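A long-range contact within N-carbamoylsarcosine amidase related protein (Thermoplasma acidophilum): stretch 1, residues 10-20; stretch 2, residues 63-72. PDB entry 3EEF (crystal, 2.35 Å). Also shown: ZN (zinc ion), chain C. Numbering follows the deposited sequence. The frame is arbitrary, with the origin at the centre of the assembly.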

# COMPACT_ATOMS: atom_id res chain seq x y z
N MSE A 10 -12.03 -16.27 -12.51
CA MSE A 10 -12.62 -17.35 -13.29
C MSE A 10 -13.23 -18.34 -12.30
O MSE A 10 -12.72 -19.45 -12.13
CB MSE A 10 -11.58 -18.03 -14.18
CG MSE A 10 -11.02 -17.14 -15.30
SE MSE A 10 -12.32 -16.69 -16.66
CE MSE A 10 -12.28 -18.33 -17.75
N VAL A 11 -14.30 -17.91 -11.63
CA VAL A 11 -14.87 -18.68 -10.52
C VAL A 11 -16.31 -19.09 -10.85
O VAL A 11 -16.94 -18.50 -11.72
CB VAL A 11 -14.77 -17.91 -9.17
CG1 VAL A 11 -13.30 -17.56 -8.89
CG2 VAL A 11 -15.63 -16.62 -9.19
N ASN A 12 -16.79 -20.11 -10.15
CA ASN A 12 -18.07 -20.76 -10.44
C ASN A 12 -19.26 -19.83 -10.53
O ASN A 12 -20.06 -19.95 -11.43
CB ASN A 12 -18.35 -21.85 -9.38
CG ASN A 12 -17.52 -23.10 -9.62
OD1 ASN A 12 -17.24 -23.47 -10.76
ND2 ASN A 12 -17.14 -23.77 -8.54
N GLU A 13 -19.37 -18.88 -9.62
CA GLU A 13 -20.56 -18.05 -9.62
C GLU A 13 -20.66 -17.18 -10.85
O GLU A 13 -21.76 -16.85 -11.25
CB GLU A 13 -20.62 -17.18 -8.37
CG GLU A 13 -21.84 -16.24 -8.30
CD GLU A 13 -22.05 -15.69 -6.92
OE1 GLU A 13 -21.25 -16.03 -6.02
OE2 GLU A 13 -23.00 -14.91 -6.73
N PHE A 14 -19.52 -16.80 -11.46
CA PHE A 14 -19.56 -15.96 -12.65
C PHE A 14 -19.57 -16.74 -13.97
O PHE A 14 -19.85 -16.16 -15.02
CB PHE A 14 -18.40 -14.96 -12.67
CG PHE A 14 -18.48 -13.89 -11.59
CD1 PHE A 14 -19.54 -13.01 -11.54
CD2 PHE A 14 -17.45 -13.73 -10.68
CE1 PHE A 14 -19.61 -12.02 -10.56
CE2 PHE A 14 -17.49 -12.74 -9.70
CZ PHE A 14 -18.57 -11.89 -9.64
N ILE A 15 -19.28 -18.05 -13.91
CA ILE A 15 -19.17 -18.92 -15.09
C ILE A 15 -20.30 -19.95 -15.12
O ILE A 15 -20.97 -20.11 -16.14
CB ILE A 15 -17.83 -19.69 -15.13
CG1 ILE A 15 -16.63 -18.74 -15.23
CG2 ILE A 15 -17.77 -20.65 -16.33
CD1 ILE A 15 -16.62 -17.89 -16.49
N HIS A 16 -20.49 -20.63 -13.99
CA HIS A 16 -21.45 -21.73 -13.88
C HIS A 16 -22.70 -21.39 -13.08
O HIS A 16 -23.72 -22.00 -13.32
CB HIS A 16 -20.81 -22.99 -13.27
CG HIS A 16 -19.78 -23.62 -14.15
ND1 HIS A 16 -20.04 -23.97 -15.46
CD2 HIS A 16 -18.48 -23.94 -13.93
CE1 HIS A 16 -18.95 -24.49 -16.00
NE2 HIS A 16 -17.99 -24.48 -15.09
N GLY A 17 -22.63 -20.44 -12.16
CA GLY A 17 -23.71 -20.25 -11.19
C GLY A 17 -24.54 -18.99 -11.31
O GLY A 17 -24.92 -18.59 -12.39
N ARG A 18 -24.77 -18.33 -10.18
CA ARG A 18 -25.83 -17.33 -10.06
C ARG A 18 -25.67 -16.13 -11.03
O ARG A 18 -26.67 -15.59 -11.52
CB ARG A 18 -25.89 -16.87 -8.59
CG ARG A 18 -27.01 -15.92 -8.24
CD ARG A 18 -26.99 -15.57 -6.75
NE ARG A 18 -25.99 -14.56 -6.44
CZ ARG A 18 -26.08 -13.27 -6.76
NH1 ARG A 18 -27.13 -12.80 -7.41
NH2 ARG A 18 -25.10 -12.43 -6.43
N LEU A 19 -24.43 -15.74 -11.32
CA LEU A 19 -24.20 -14.60 -12.22
C LEU A 19 -23.57 -15.03 -13.54
O LEU A 19 -22.92 -14.25 -14.23
CB LEU A 19 -23.35 -13.53 -11.52
CG LEU A 19 -24.03 -12.71 -10.42
CD1 LEU A 19 -22.98 -11.94 -9.58
CD2 LEU A 19 -25.06 -11.75 -11.03
N ALA A 20 -23.78 -16.29 -13.90
CA ALA A 20 -23.32 -16.84 -15.17
C ALA A 20 -23.90 -16.10 -16.37
O ALA A 20 -25.09 -15.75 -16.38
CB ALA A 20 -23.66 -18.34 -15.24
N GLY A 63 -24.32 -6.70 -3.43
CA GLY A 63 -24.84 -7.80 -2.61
C GLY A 63 -23.81 -8.93 -2.52
O GLY A 63 -22.73 -8.80 -3.10
N ARG A 64 -24.13 -10.01 -1.81
CA ARG A 64 -23.21 -11.12 -1.65
C ARG A 64 -22.91 -11.79 -2.99
O ARG A 64 -23.79 -12.01 -3.82
CB ARG A 64 -23.74 -12.15 -0.65
CG ARG A 64 -23.57 -11.68 0.77
CD ARG A 64 -24.58 -12.28 1.70
NE ARG A 64 -24.08 -13.45 2.40
CZ ARG A 64 -23.78 -13.52 3.70
NH1 ARG A 64 -23.92 -12.47 4.51
NH2 ARG A 64 -23.35 -14.67 4.19
N HIS A 65 -21.63 -12.08 -3.21
CA HIS A 65 -21.18 -12.80 -4.40
C HIS A 65 -19.77 -13.31 -4.12
O HIS A 65 -19.01 -12.65 -3.39
CB HIS A 65 -21.25 -11.89 -5.66
CG HIS A 65 -20.26 -10.76 -5.64
ND1 HIS A 65 -20.48 -9.58 -4.96
CD2 HIS A 65 -19.02 -10.65 -6.18
CE1 HIS A 65 -19.43 -8.78 -5.11
NE2 HIS A 65 -18.52 -9.42 -5.83
N SER A 66 -19.43 -14.48 -4.67
CA SER A 66 -18.10 -15.04 -4.55
C SER A 66 -17.60 -14.89 -3.11
O SER A 66 -16.54 -14.25 -2.83
CB SER A 66 -17.15 -14.37 -5.56
OG SER A 66 -15.94 -15.13 -5.73
N MSE A 67 -18.39 -15.46 -2.20
CA MSE A 67 -18.13 -15.38 -0.78
C MSE A 67 -17.04 -16.36 -0.36
O MSE A 67 -16.89 -17.42 -0.97
CB MSE A 67 -19.42 -15.65 0.00
CG MSE A 67 -20.53 -14.68 -0.33
SE MSE A 67 -20.01 -12.81 -0.01
CE MSE A 67 -20.13 -12.81 1.96
N LYS A 68 -16.26 -15.99 0.66
CA LYS A 68 -15.26 -16.91 1.21
C LYS A 68 -15.97 -18.15 1.74
O LYS A 68 -16.98 -18.04 2.42
CB LYS A 68 -14.44 -16.27 2.32
CG LYS A 68 -13.44 -17.23 3.01
CD LYS A 68 -12.34 -16.50 3.77
CE LYS A 68 -11.37 -17.48 4.47
NZ LYS A 68 -10.32 -18.03 3.56
N GLY A 69 -15.45 -19.32 1.40
CA GLY A 69 -16.00 -20.59 1.90
C GLY A 69 -17.05 -21.25 1.01
O GLY A 69 -17.16 -22.48 1.00
N ASP A 70 -17.81 -20.43 0.28
CA ASP A 70 -18.90 -20.92 -0.58
C ASP A 70 -18.29 -21.31 -1.96
O ASP A 70 -17.27 -20.74 -2.37
CB ASP A 70 -20.05 -19.87 -0.56
CG ASP A 70 -20.70 -19.63 -1.91
OD1 ASP A 70 -20.55 -18.51 -2.45
OD2 ASP A 70 -21.38 -20.54 -2.42
N ASP A 71 -18.87 -22.31 -2.63
CA ASP A 71 -18.30 -22.89 -3.87
C ASP A 71 -18.33 -21.91 -5.06
O ASP A 71 -17.67 -22.16 -6.06
CB ASP A 71 -19.04 -24.19 -4.25
N GLY A 72 -19.11 -20.84 -4.92
CA GLY A 72 -19.15 -19.74 -5.86
C GLY A 72 -17.82 -19.05 -6.04
O GLY A 72 -17.55 -18.53 -7.11
ZN ZN C . -16.39 -8.90 -5.89

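Stretch 1 opens into a short helix, residues 12-15, with Val11 at the N-cap position, and a type I beta turn from Gly17 to Ala20 follows. Stretch 2 is mostly irregular: a type II beta turn runs from Met67 to Asp70, and a 3-10 segment begins at Asp71. The two backbones approach most closely where Glu13 CA lies 4.4 Å from Gly72 CA. There the amide Glu13 N donates to Gly72 O at 3.1 Å, with a nearly straight N-H...O angle of 164°. Amides in the first turn of a helix lack the preceding helical carbonyls that would otherwise accept from them, so Glu13 N is free to take a partner from a distant part of the chain.

Asn12 strengthens this junction. Its CA-to-CB bond points toward stretch 2, and its amide places ND2 3.0 Å from Asp71 O, a second hydrogen bond to a backbone carbonyl. Gly72 suits the close approach because it has no side chain: a CB there would stand 2.9 Å from Glu13 OE1, a clash.

Glu13 is the centre of the contact. With chi1 and chi2 both t, its side chain is extended and carries the carboxylate, buried, to the backbone of the other stretch. Ser66 N donates to Glu13 OE1 at 2.7 Å and 173°, short and almost linear. The other oxygen is engaged by Arg18, whose NE lies 3.0 Å from Glu13 OE2 in a salt bridge that compensates the buried charge, although the hydrogen-bond geometry is weak. Arg18 also reaches across: its NH2 makes a weak hydrogen bond to Arg64 O at 3.0 Å. A guanidinium, with several N-H groups on one planar head, is well suited to serving a carboxylate and a carbonyl together.

Van der Waals packing completes the contact. Val11, buried and pointing toward stretch 2, sets its methyl CG2 against two oxygens, 3.4 Å from Gly72 O and 3.8 Å from Ser66 OG; neither is a hydrogen bond, since a methyl group offers no polar hydrogen. Phe14 starts sideways, but its ring end comes nearer, bringing CZ to 3.7 Å from His65 CD2 in an oblique approach. Leu19 adds a lighter touch, its CD1 4.3 Å from His65 CB.

His65 joins this packing to metal binding. Its NE2 coordinates the zinc ion at 2.2 Å, alongside three ligand atoms from elsewhere in the structure, while its ND1 donates to Gly63 O at 3.0 Å. Using both ring nitrogens fixes the orientation of the imidazole. Together the stretches bury 388 Å², counting both sides.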